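Local coordinates for protein CurD (Moorea producens 3L, PDB 5KP7) that probably acts as a hydroxymethylglutaryl-CoA synthase-type acyltransferase of the thiolase-like superfamily and binds 4'-phosphopantetheine, at residues A40-K46 with R383-M388; K66-P71 with Y391-L395; A166-F172 with S192-A196; A423-V429 with K439-V443. The protein carries 3 engineered substitutions. All coordinates share one frame; numbering follows the deposited sequence. Where two conformers were deposited one is given.

Interaction 1. Residues A40-K46 with R383-M388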
# COMPACT_ATOMS: atom_id res chain seq x y z
N ALA A 40 11.24 -12.34 -6.91
CA ALA A 40 10.38 -13.47 -7.17
C ALA A 40 8.96 -13.07 -6.86
O ALA A 40 8.71 -12.17 -6.04
CB ALA A 40 10.79 -14.65 -6.31
N GLN A 41 8.02 -13.74 -7.51
CA GLN A 41 6.61 -13.49 -7.28
C GLN A 41 5.81 -14.79 -7.38
O GLN A 41 6.25 -15.74 -8.00
CB GLN A 41 6.10 -12.45 -8.27
CG GLN A 41 6.26 -12.78 -9.75
CD GLN A 41 5.14 -13.65 -10.34
OE1 GLN A 41 4.10 -13.88 -9.70
NE2 GLN A 41 5.33 -14.12 -11.56
N LEU A 42 4.64 -14.80 -6.75
CA LEU A 42 3.67 -15.89 -6.83
C LEU A 42 2.41 -15.40 -7.52
O LEU A 42 1.80 -14.40 -7.10
CB LEU A 42 3.26 -16.37 -5.45
CG LEU A 42 2.25 -17.53 -5.42
CD1 LEU A 42 2.89 -18.78 -5.98
CD2 LEU A 42 1.77 -17.73 -3.99
N GLU A 43 2.00 -16.15 -8.53
CA GLU A 43 0.75 -15.88 -9.25
C GLU A 43 -0.41 -16.37 -8.40
O GLU A 43 -0.42 -17.51 -7.99
CB GLU A 43 0.80 -16.55 -10.63
CG GLU A 43 1.79 -15.83 -11.56
CD GLU A 43 2.24 -16.65 -12.76
OE1 GLU A 43 1.51 -17.55 -13.22
OE2 GLU A 43 3.35 -16.35 -13.27
N LEU A 44 -1.35 -15.49 -8.08
CA LEU A 44 -2.38 -15.84 -7.11
C LEU A 44 -3.34 -16.93 -7.61
O LEU A 44 -3.87 -17.66 -6.79
CB LEU A 44 -3.12 -14.61 -6.60
CG LEU A 44 -2.19 -13.73 -5.75
CD1 LEU A 44 -2.92 -12.45 -5.45
CD2 LEU A 44 -1.70 -14.42 -4.48
N ARG A 45 -3.50 -17.07 -8.93
CA ARG A 45 -4.23 -18.24 -9.51
C ARG A 45 -3.67 -19.58 -9.03
O ARG A 45 -4.41 -20.52 -8.80
CB ARG A 45 -4.18 -18.20 -11.04
CG ARG A 45 -4.92 -17.01 -11.67
CD ARG A 45 -5.33 -17.30 -13.10
NE ARG A 45 -6.20 -16.30 -13.72
CZ ARG A 45 -6.52 -16.29 -15.03
NH1 ARG A 45 -6.01 -17.19 -15.86
NH2 ARG A 45 -7.33 -15.35 -15.52
N LYS A 46 -2.36 -19.66 -8.86
CA LYS A 46 -1.73 -20.86 -8.29
C LYS A 46 -2.13 -21.12 -6.84
O LYS A 46 -2.37 -22.27 -6.46
CB LYS A 46 -0.21 -20.81 -8.42
CG LYS A 46 0.28 -20.76 -9.85
CD LYS A 46 1.79 -20.84 -9.94
CE LYS A 46 2.24 -20.31 -11.28
NZ LYS A 46 3.69 -20.52 -11.47
N ARG A 383 11.04 -10.93 -12.97
CA ARG A 383 11.14 -11.68 -11.72
C ARG A 383 10.87 -13.17 -11.93
O ARG A 383 10.15 -13.57 -12.87
CB ARG A 383 10.13 -11.13 -10.69
CG ARG A 383 10.40 -9.66 -10.33
CD ARG A 383 9.31 -9.06 -9.46
NE ARG A 383 8.03 -9.10 -10.17
CZ ARG A 383 6.84 -8.92 -9.62
NH1 ARG A 383 6.74 -8.62 -8.33
NH2 ARG A 383 5.74 -9.07 -10.37
N TYR A 384 11.41 -13.97 -11.01
CA TYR A 384 11.19 -15.42 -11.02
C TYR A 384 9.75 -15.74 -10.63
O TYR A 384 9.23 -15.20 -9.67
CB TYR A 384 12.14 -16.09 -10.03
CG TYR A 384 12.18 -17.60 -10.11
CD1 TYR A 384 11.34 -18.37 -9.31
CD2 TYR A 384 13.08 -18.24 -10.94
CE1 TYR A 384 11.39 -19.75 -9.35
CE2 TYR A 384 13.13 -19.63 -10.99
CZ TYR A 384 12.28 -20.37 -10.19
OH TYR A 384 12.31 -21.77 -10.22
N SER A 385 9.10 -16.59 -11.42
CA SER A 385 7.72 -16.97 -11.13
C SER A 385 7.72 -18.26 -10.30
O SER A 385 8.03 -19.33 -10.86
CB SER A 385 6.93 -17.20 -12.42
OG SER A 385 5.58 -17.47 -12.10
N LEU A 386 7.37 -18.17 -9.02
CA LEU A 386 7.41 -19.33 -8.11
C LEU A 386 6.31 -20.35 -8.39
O LEU A 386 5.18 -19.98 -8.66
CB LEU A 386 7.22 -18.88 -6.66
CG LEU A 386 8.30 -17.98 -6.06
CD1 LEU A 386 7.80 -17.36 -4.78
CD2 LEU A 386 9.58 -18.77 -5.81
N SER A 387 6.66 -21.63 -8.27
CA SER A 387 5.64 -22.68 -8.18
C SER A 387 5.08 -22.66 -6.77
O SER A 387 5.68 -22.09 -5.82
CB SER A 387 6.22 -24.05 -8.48
OG SER A 387 7.13 -24.44 -7.48
N MET A 388 3.95 -23.31 -6.59
CA MET A 388 3.36 -23.40 -5.26
C MET A 388 4.27 -24.23 -4.31
O MET A 388 4.36 -23.94 -3.11
CB MET A 388 1.94 -23.97 -5.37
CG MET A 388 1.04 -23.61 -4.22
SD MET A 388 0.81 -21.86 -3.88
CE MET A 388 0.34 -22.02 -2.17
O HOH W 1 7.41 -13.15 -13.13
O HOH W 2 3.91 -17.88 -9.80
O HOH W 3 4.85 -19.66 -13.73

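Interaction 2. Residues K66-P71 with Y391-L395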
# COMPACT_ATOMS: atom_id res chain seq x y z
N LYS A 66 1.72 -11.52 -6.17
CA LYS A 66 2.40 -10.85 -5.07
C LYS A 66 3.91 -11.13 -5.12
O LYS A 66 4.36 -12.23 -5.43
CB LYS A 66 1.83 -11.25 -3.71
CG LYS A 66 1.98 -12.71 -3.32
CD LYS A 66 1.69 -12.86 -1.83
CE LYS A 66 1.78 -14.31 -1.37
NZ LYS A 66 1.84 -14.32 0.11
N ALA A 67 4.68 -10.09 -4.82
CA ALA A 67 6.13 -10.28 -4.64
C ALA A 67 6.39 -11.03 -3.37
O ALA A 67 5.66 -10.86 -2.40
CB ALA A 67 6.83 -8.93 -4.61
N VAL A 68 7.49 -11.80 -3.33
CA VAL A 68 7.81 -12.60 -2.12
C VAL A 68 9.31 -12.45 -1.84
O VAL A 68 10.10 -12.71 -2.72
CB VAL A 68 7.48 -14.08 -2.34
CG1 VAL A 68 7.73 -14.88 -1.08
CG2 VAL A 68 6.02 -14.23 -2.75
N SER A 69 9.64 -11.98 -0.65
CA SER A 69 11.07 -11.83 -0.23
C SER A 69 11.69 -13.22 -0.01
O SER A 69 11.11 -14.06 0.71
CB SER A 69 11.13 -11.10 1.07
OG SER A 69 12.46 -10.84 1.52
N LEU A 70 12.90 -13.41 -0.55
CA LEU A 70 13.70 -14.62 -0.24
C LEU A 70 14.30 -14.52 1.15
O LEU A 70 14.38 -13.45 1.72
CB LEU A 70 14.81 -14.78 -1.29
CG LEU A 70 14.47 -15.33 -2.68
CD1 LEU A 70 14.23 -16.83 -2.58
CD2 LEU A 70 13.27 -14.68 -3.31
N PRO A 71 14.77 -15.66 1.72
CA PRO A 71 15.40 -15.60 3.06
C PRO A 71 16.67 -14.75 3.12
O PRO A 71 16.97 -14.15 4.16
CB PRO A 71 15.65 -17.09 3.40
CG PRO A 71 14.62 -17.80 2.61
CD PRO A 71 14.49 -17.06 1.29
N TYR A 391 7.05 -21.86 -3.24
CA TYR A 391 6.48 -20.90 -2.29
C TYR A 391 6.35 -21.51 -0.90
O TYR A 391 6.74 -20.91 0.09
CB TYR A 391 5.13 -20.37 -2.80
CG TYR A 391 4.34 -19.53 -1.81
CD1 TYR A 391 4.72 -18.21 -1.51
CD2 TYR A 391 3.21 -20.03 -1.18
CE1 TYR A 391 3.98 -17.44 -0.62
CE2 TYR A 391 2.48 -19.27 -0.28
CZ TYR A 391 2.85 -17.97 -0.01
OH TYR A 391 2.12 -17.23 0.89
N GLU A 392 5.79 -22.72 -0.82
CA GLU A 392 5.64 -23.38 0.48
C GLU A 392 7.01 -23.65 1.14
O GLU A 392 7.15 -23.49 2.34
CB GLU A 392 4.81 -24.69 0.35
CG GLU A 392 3.35 -24.36 0.08
CD GLU A 392 2.49 -25.53 -0.37
OE1 GLU A 392 1.26 -25.41 -0.20
OE2 GLU A 392 3.00 -26.53 -0.92
N GLN A 393 8.00 -24.04 0.34
CA GLN A 393 9.34 -24.25 0.86
C GLN A 393 9.90 -22.92 1.39
O GLN A 393 10.52 -22.87 2.47
CB GLN A 393 10.27 -24.78 -0.21
CG GLN A 393 10.05 -26.19 -0.70
CD GLN A 393 11.03 -26.48 -1.83
OE1 GLN A 393 10.62 -26.72 -2.97
NE2 GLN A 393 12.35 -26.41 -1.52
N LEU A 394 9.67 -21.86 0.61
CA LEU A 394 10.14 -20.52 1.00
C LEU A 394 9.60 -20.13 2.36
O LEU A 394 10.35 -19.71 3.22
CB LEU A 394 9.80 -19.49 -0.08
CG LEU A 394 10.37 -18.08 0.02
CD1 LEU A 394 10.34 -17.42 -1.36
CD2 LEU A 394 9.60 -17.26 1.04
N LEU A 395 8.29 -20.30 2.58
CA LEU A 395 7.69 -20.02 3.89
C LEU A 395 8.36 -20.80 5.00
O LEU A 395 8.69 -20.25 6.05
CB LEU A 395 6.19 -20.34 3.92
CG LEU A 395 5.26 -19.61 2.95
CD1 LEU A 395 3.80 -19.88 3.31
CD2 LEU A 395 5.55 -18.13 2.89

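Interaction 3. Residues A166-F172 with S192-A196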
# COMPACT_ATOMS: atom_id res chain seq x y z
N ALA A 166 10.44 3.87 1.62
CA ALA A 166 9.40 3.05 2.21
C ALA A 166 9.71 1.60 1.80
O ALA A 166 9.85 1.30 0.61
CB ALA A 166 8.00 3.46 1.74
N THR A 167 9.89 0.74 2.79
CA THR A 167 10.29 -0.65 2.57
C THR A 167 9.56 -1.57 3.51
O THR A 167 9.47 -1.30 4.71
CB THR A 167 11.83 -0.83 2.71
OG1 THR A 167 12.15 -2.18 2.46
CG2 THR A 167 12.33 -0.41 4.08
N ASP A 168 8.99 -2.65 2.97
CA ASP A 168 8.25 -3.62 3.80
C ASP A 168 8.27 -5.01 3.13
O ASP A 168 8.27 -5.11 1.90
CB ASP A 168 6.80 -3.16 4.07
CG ASP A 168 6.69 -2.20 5.26
OD1 ASP A 168 7.09 -2.56 6.38
OD2 ASP A 168 6.18 -1.08 5.06
N ILE A 169 8.32 -6.05 3.97
CA ILE A 169 8.22 -7.43 3.52
C ILE A 169 7.16 -8.10 4.36
O ILE A 169 6.84 -7.63 5.44
CB ILE A 169 9.56 -8.14 3.67
CG1 ILE A 169 10.54 -7.47 2.71
CG2 ILE A 169 9.45 -9.64 3.42
CD1 ILE A 169 11.89 -8.00 2.80
N SER A 170 6.64 -9.21 3.89
CA SER A 170 5.65 -10.00 4.66
C SER A 170 6.24 -11.36 4.97
O SER A 170 6.03 -12.30 4.22
CB SER A 170 4.38 -10.14 3.82
OG SER A 170 3.83 -8.85 3.59
N ARG A 171 7.01 -11.45 6.04
CA ARG A 171 7.72 -12.71 6.35
C ARG A 171 6.90 -13.61 7.26
O ARG A 171 7.24 -13.81 8.43
CB ARG A 171 9.14 -12.46 6.86
CG ARG A 171 10.07 -13.48 6.18
CD ARG A 171 11.39 -13.64 6.76
NE ARG A 171 12.25 -12.48 6.75
CZ ARG A 171 13.08 -12.12 5.77
NH1 ARG A 171 13.09 -12.73 4.56
NH2 ARG A 171 13.88 -11.08 6.00
N PHE A 172 5.85 -14.18 6.68
CA PHE A 172 5.03 -15.20 7.33
C PHE A 172 5.79 -16.48 7.61
O PHE A 172 6.52 -16.97 6.73
CB PHE A 172 3.84 -15.56 6.45
CG PHE A 172 2.99 -14.38 6.09
CD1 PHE A 172 2.60 -13.46 7.06
CD2 PHE A 172 2.59 -14.18 4.76
CE1 PHE A 172 1.82 -12.36 6.73
CE2 PHE A 172 1.80 -13.08 4.44
CZ PHE A 172 1.41 -12.18 5.43
N SER A 192 -0.51 -9.90 0.98
CA SER A 192 0.65 -9.27 1.64
C SER A 192 1.93 -9.52 0.82
O SER A 192 2.41 -10.65 0.75
CB SER A 192 0.76 -9.80 3.05
OG SER A 192 -0.22 -9.17 3.88
N GLY A 193 2.43 -8.46 0.18
CA GLY A 193 3.59 -8.56 -0.70
C GLY A 193 4.88 -8.10 -0.03
O GLY A 193 5.00 -8.05 1.20
N ALA A 194 5.83 -7.73 -0.86
CA ALA A 194 7.11 -7.22 -0.45
C ALA A 194 7.58 -6.19 -1.49
O ALA A 194 7.41 -6.42 -2.69
CB ALA A 194 8.11 -8.34 -0.37
N GLY A 195 8.12 -5.07 -1.06
CA GLY A 195 8.55 -4.08 -2.01
C GLY A 195 9.11 -2.87 -1.32
O GLY A 195 8.90 -2.67 -0.12
N ALA A 196 9.82 -2.06 -2.09
CA ALA A 196 10.32 -0.79 -1.59
C ALA A 196 10.30 0.27 -2.67
O ALA A 196 10.47 -0.03 -3.86
CB ALA A 196 11.73 -0.95 -1.05

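Interaction 4. Residues A423-V429 with K439-V443. With SO4 (sulfate ion), chain C.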
# COMPACT_ATOMS: atom_id res chain seq x y z
N ALA A 423 21.89 -13.08 -9.82
CA ALA A 423 23.36 -12.99 -9.95
C ALA A 423 23.76 -12.20 -11.18
O ALA A 423 23.32 -12.51 -12.28
CB ALA A 423 23.98 -14.39 -10.02
N GLY A 424 24.65 -11.23 -10.99
CA GLY A 424 25.17 -10.43 -12.10
C GLY A 424 24.39 -9.15 -12.34
O GLY A 424 24.74 -8.39 -13.23
N LYS A 425 23.36 -8.88 -11.54
CA LYS A 425 22.54 -7.69 -11.75
C LYS A 425 22.88 -6.51 -10.84
O LYS A 425 22.26 -5.48 -10.95
CB LYS A 425 21.07 -8.04 -11.59
CG LYS A 425 20.56 -8.93 -12.72
CD LYS A 425 19.05 -8.97 -12.68
CE LYS A 425 18.46 -9.58 -13.93
NZ LYS A 425 19.23 -10.73 -14.49
N GLY A 426 23.85 -6.66 -9.96
CA GLY A 426 24.21 -5.59 -9.05
C GLY A 426 23.15 -5.38 -7.97
O GLY A 426 22.84 -4.25 -7.64
N ARG A 427 22.67 -6.50 -7.44
CA ARG A 427 21.64 -6.55 -6.39
C ARG A 427 22.28 -6.72 -5.03
O ARG A 427 23.22 -7.52 -4.90
CB ARG A 427 20.78 -7.80 -6.58
CG ARG A 427 19.88 -7.78 -7.78
CD ARG A 427 18.55 -7.12 -7.46
NE ARG A 427 17.73 -7.22 -8.64
CZ ARG A 427 16.84 -8.18 -8.88
NH1 ARG A 427 16.59 -9.10 -7.96
NH2 ARG A 427 16.20 -8.18 -10.02
N LEU A 428 21.75 -6.03 -4.02
CA LEU A 428 22.15 -6.31 -2.67
C LEU A 428 21.30 -7.45 -2.08
O LEU A 428 20.06 -7.48 -2.25
CB LEU A 428 22.06 -5.05 -1.80
CG LEU A 428 22.86 -5.12 -0.50
CD1 LEU A 428 24.34 -4.94 -0.79
CD2 LEU A 428 22.37 -4.13 0.53
N VAL A 429 21.97 -8.35 -1.38
CA VAL A 429 21.33 -9.43 -0.64
C VAL A 429 21.86 -9.47 0.80
O VAL A 429 22.97 -8.96 1.09
CB VAL A 429 21.46 -10.83 -1.33
CG1 VAL A 429 20.79 -10.81 -2.69
CG2 VAL A 429 22.89 -11.26 -1.43
N LYS A 439 24.99 -8.44 7.64
CA LYS A 439 26.02 -8.29 6.61
C LYS A 439 25.36 -8.50 5.27
O LYS A 439 24.67 -9.51 5.08
CB LYS A 439 27.11 -9.31 6.80
CG LYS A 439 27.51 -9.58 8.23
CD LYS A 439 28.29 -8.53 8.96
CE LYS A 439 28.78 -9.18 10.29
NZ LYS A 439 29.84 -8.58 11.20
N TYR A 440 25.63 -7.57 4.35
CA TYR A 440 25.06 -7.59 3.02
C TYR A 440 26.14 -7.71 1.95
O TYR A 440 27.33 -7.40 2.20
CB TYR A 440 24.18 -6.35 2.78
CG TYR A 440 23.08 -6.22 3.81
CD1 TYR A 440 23.32 -5.59 5.02
CD2 TYR A 440 21.79 -6.78 3.60
CE1 TYR A 440 22.32 -5.50 5.98
CE2 TYR A 440 20.79 -6.68 4.55
CZ TYR A 440 21.05 -6.04 5.75
OH TYR A 440 20.08 -5.97 6.70
N GLU A 441 25.74 -8.17 0.77
CA GLU A 441 26.67 -8.43 -0.34
C GLU A 441 26.03 -8.00 -1.65
O GLU A 441 24.85 -8.25 -1.88
CB GLU A 441 26.99 -9.95 -0.41
CG GLU A 441 28.00 -10.35 -1.44
CD GLU A 441 28.39 -11.82 -1.39
OE1 GLU A 441 27.85 -12.62 -0.59
OE2 GLU A 441 29.25 -12.17 -2.20
N TRP A 442 26.84 -7.39 -2.52
CA TRP A 442 26.44 -7.09 -3.88
C TRP A 442 26.70 -8.32 -4.73
O TRP A 442 27.83 -8.82 -4.77
CB TRP A 442 27.24 -5.90 -4.40
CG TRP A 442 27.00 -4.63 -3.67
CD1 TRP A 442 27.83 -4.04 -2.76
CD2 TRP A 442 25.88 -3.76 -3.82
NE1 TRP A 442 27.28 -2.88 -2.31
CE2 TRP A 442 26.08 -2.67 -2.95
CE3 TRP A 442 24.71 -3.81 -4.58
CZ2 TRP A 442 25.18 -1.62 -2.85
CZ3 TRP A 442 23.82 -2.76 -4.48
CH2 TRP A 442 24.06 -1.68 -3.60
N VAL A 443 25.70 -8.80 -5.43
CA VAL A 443 25.83 -10.03 -6.22
C VAL A 443 25.40 -9.82 -7.67
O VAL A 443 25.67 -10.68 -8.53
CB VAL A 443 25.07 -11.20 -5.56
CG1 VAL A 443 25.60 -11.43 -4.16
CG2 VAL A 443 23.57 -10.94 -5.52
OXT VAL A 443 24.82 -8.78 -8.01
S SO4 C . 33.23 -9.16 10.37
O1 SO4 C . 34.55 -8.73 9.87
O2 SO4 C . 33.39 -9.82 11.68
O3 SO4 C . 32.35 -7.98 10.51
O4 SO4 C . 32.61 -10.11 9.41

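Interaction 1. Residues A40-K46 with R383-M388
Q41 grips the segment R383-M388 through both its backbone and its side chain. Its N donates to Y384 O (2.9 Å) and its O accepts from L386 N (2.9 Å), which sets strand 40-43 parallel to the short strand 384-385, with A40 and Y384 on one face and Q41 and S385 on the other. Q41 CB lies over the centre of one face of the R383 guanidinium. CG stands between its own N and carbonyl carbon (chi1 58°), 3.8 Å from R383 NH2, and the chain bends again there, so that NE2 turns back toward S385 and binds a water shared with R383 O. The guanidinium is held by carbonyls beyond the contact, those of L380, Q317 and G37.

S385 turns OG away from its N (chi1 -176°) and donates to E43 OE2 at 2.8 Å, meeting the carboxylate from well above its plane. K46 comes from the first turn of helix 44-50, and its extended chain carries NZ to L386 O (3.2 Å), again from above the carbonyl plane. One water accepts from E43 N and K46 NZ and donates to S385 OG and L386 O; another water joins K46 NZ to S385 OG. On the apolar side, L42 CD2 lies 4.2 Å from M388 SD.

The hydroxyl of S385 thus stands between an acid and an amine, linked directly to the one and through water to the other. This hydrated polar cluster ties strand, helix start and the C-terminal segment together, and the nearby ammonium probably eases the negative charge on E43.

Interaction 2. Residues K66-P71 with Y391-L395
K66 and Y391 supply the polar link between these segments: K66 NZ donates to Y391 OH at 3.0 Å. The lysine leaves the backbone with CG wedged between N and the carbonyl carbon (chi1 64°), then runs fully extended, crossing the tyrosine nearly at a right angle to end beside the hydroxyl. Both groups have a second hold on E189, the ammonium on its backbone O and the hydroxyl on its carboxylate OE2, which closes a small buried network. A phenylalanine in place of Y391 would probably leave the E189 carboxylate short of a partner and K66 NZ with one bond fewer to fix its position.

K66 belongs to strand 65-67, an outer strand of a three-stranded mixed sheet, and Y391 to helix 388-397, which follows the strand 384-385 at the other border of that sheet. The lysine side chain lies about 9 Å from the bound 4'-phosphopantetheine at their nearest atoms, so the network stands close to the pocket.

The apolar contacts centre mainly on L394. Its isobutyl group projects with CG opposite its N (chi1 -171°) and places both methyls, CD1 and CD2, 3.7 Å from V68 CG1. L394 CD2 also rests against a backbone oxygen, S69 O, at 3.6 Å. L70 crosses from another direction, its CD1 lying 4.1 Å from L394 CD1, and P71 CD meets L394 CG at 4.4 Å. Between the polar and apolar zones, V68 CG2 approaches Y391 CE1 obliquely at 4.4 Å, while L395 CG packs over one face of the tyrosine ring.

Interaction 3. Residues A166-F172 with S192-A196
With OG set opposite the carbonyl carbon (chi1 -63°), S170 bonds to G193 O at 2.8 Å, arriving in the carbonyl plane on a lone pair. F172 adopts a similar first torsion (chi1 -57°), which brings the tip of its ring to S192. The two segments are neighbouring antiparallel strands, 161-168 and 195-202, of a core sheet of the thiolase-like fold, together with the start of the loop that leaves one and the end of the loop that enters the other. D168 and G195 form a hydrogen-bonded pair, D168 N to G195 O at 3.1 Å and G195 N to D168 O at 3.0 Å; next to them T167 and A196 form a non-hydrogen-bonded pair. Past the strand ends the S170 hydroxyl, not its backbone N, makes the link to G193 O, and I169 CG1 packs on A194 CB at 4.0 Å.

The buried carboxylate of D168 turns to other partners: OD1 takes the hydroxyls of S105 and S107 and the N of E106, and OD2 the N of G323. S192 follows the pantetheine-binding S191, its side chain about 6 Å from the ligand, and its OG is bonded to A188 O. S192 CB touches F172 CZ at the ring edge, 3.4 Å away.

Interaction 4. Residues A423-V429 with K439-V443
The C-terminal beta hairpin, strands 428-434 and 437-442, brings L428 against W442 and V429 against E441, and the loop before it wraps round the chain terminus. V429 and E441 form the hydrogen-bonded pair, V429 N to E441 O and E441 N to V429 O both being 2.9 Å; V443 N adds a bond to R427 O at 2.8 Å. The terminal carboxylate is gripped by backbone amides: G424 N reaches V443 O at 2.7 Å, in the plane of the group and on a lone pair, while R427 N binds V443 OXT at 3.2 Å, with a weak bond from G426 N beside it.

On the face shared by L428 and W442 the hairpin packs on helix 75-89, both side chains touching V80. L428 holds CG opposite its N (chi1 -162°), and CD1 sits over the indole in a CH-pi contact, 3.6 Å from the centroid of the five-membered ring and only 15° off its normal. Its other methyl, CD2, lies 3.6 Å from Y440 CB; the Y440 hydroxyl itself bonds to D74. An alanine in place of W442 would probably uncover L428 CD1 and deprive K84 of its cation-pi partner. At the far end K439 NZ donates to sulfate O3 at 2.7 Å, and K434 NZ also bonds to this ion, which probably came from the crystallisation liquor.

Overall arrangement
Interactions 1 and 2 hold the same small three-stranded sheet: strand 40-43 lies between 65-67 and 384-385, with L42 N bonded to K66 O, and the chain runs on from 384-385 into helix 388-397. Both join N-terminal to C-terminal parts of the sequence, but interaction 1 is partly buried and threaded with water, whereas interaction 2 is buried, with a compact polar knot beside an apolar patch. Interaction 3, nearest the chain's centre and buried, touches interaction 2, among other places by a weak hydrogen bond from R171 NH1 to L70 O, and relies mostly on backbone pairing. Interaction 4 is peripheral, away from the pantetheine pocket, and mixes hairpin pairing with a clasped terminal carboxylate.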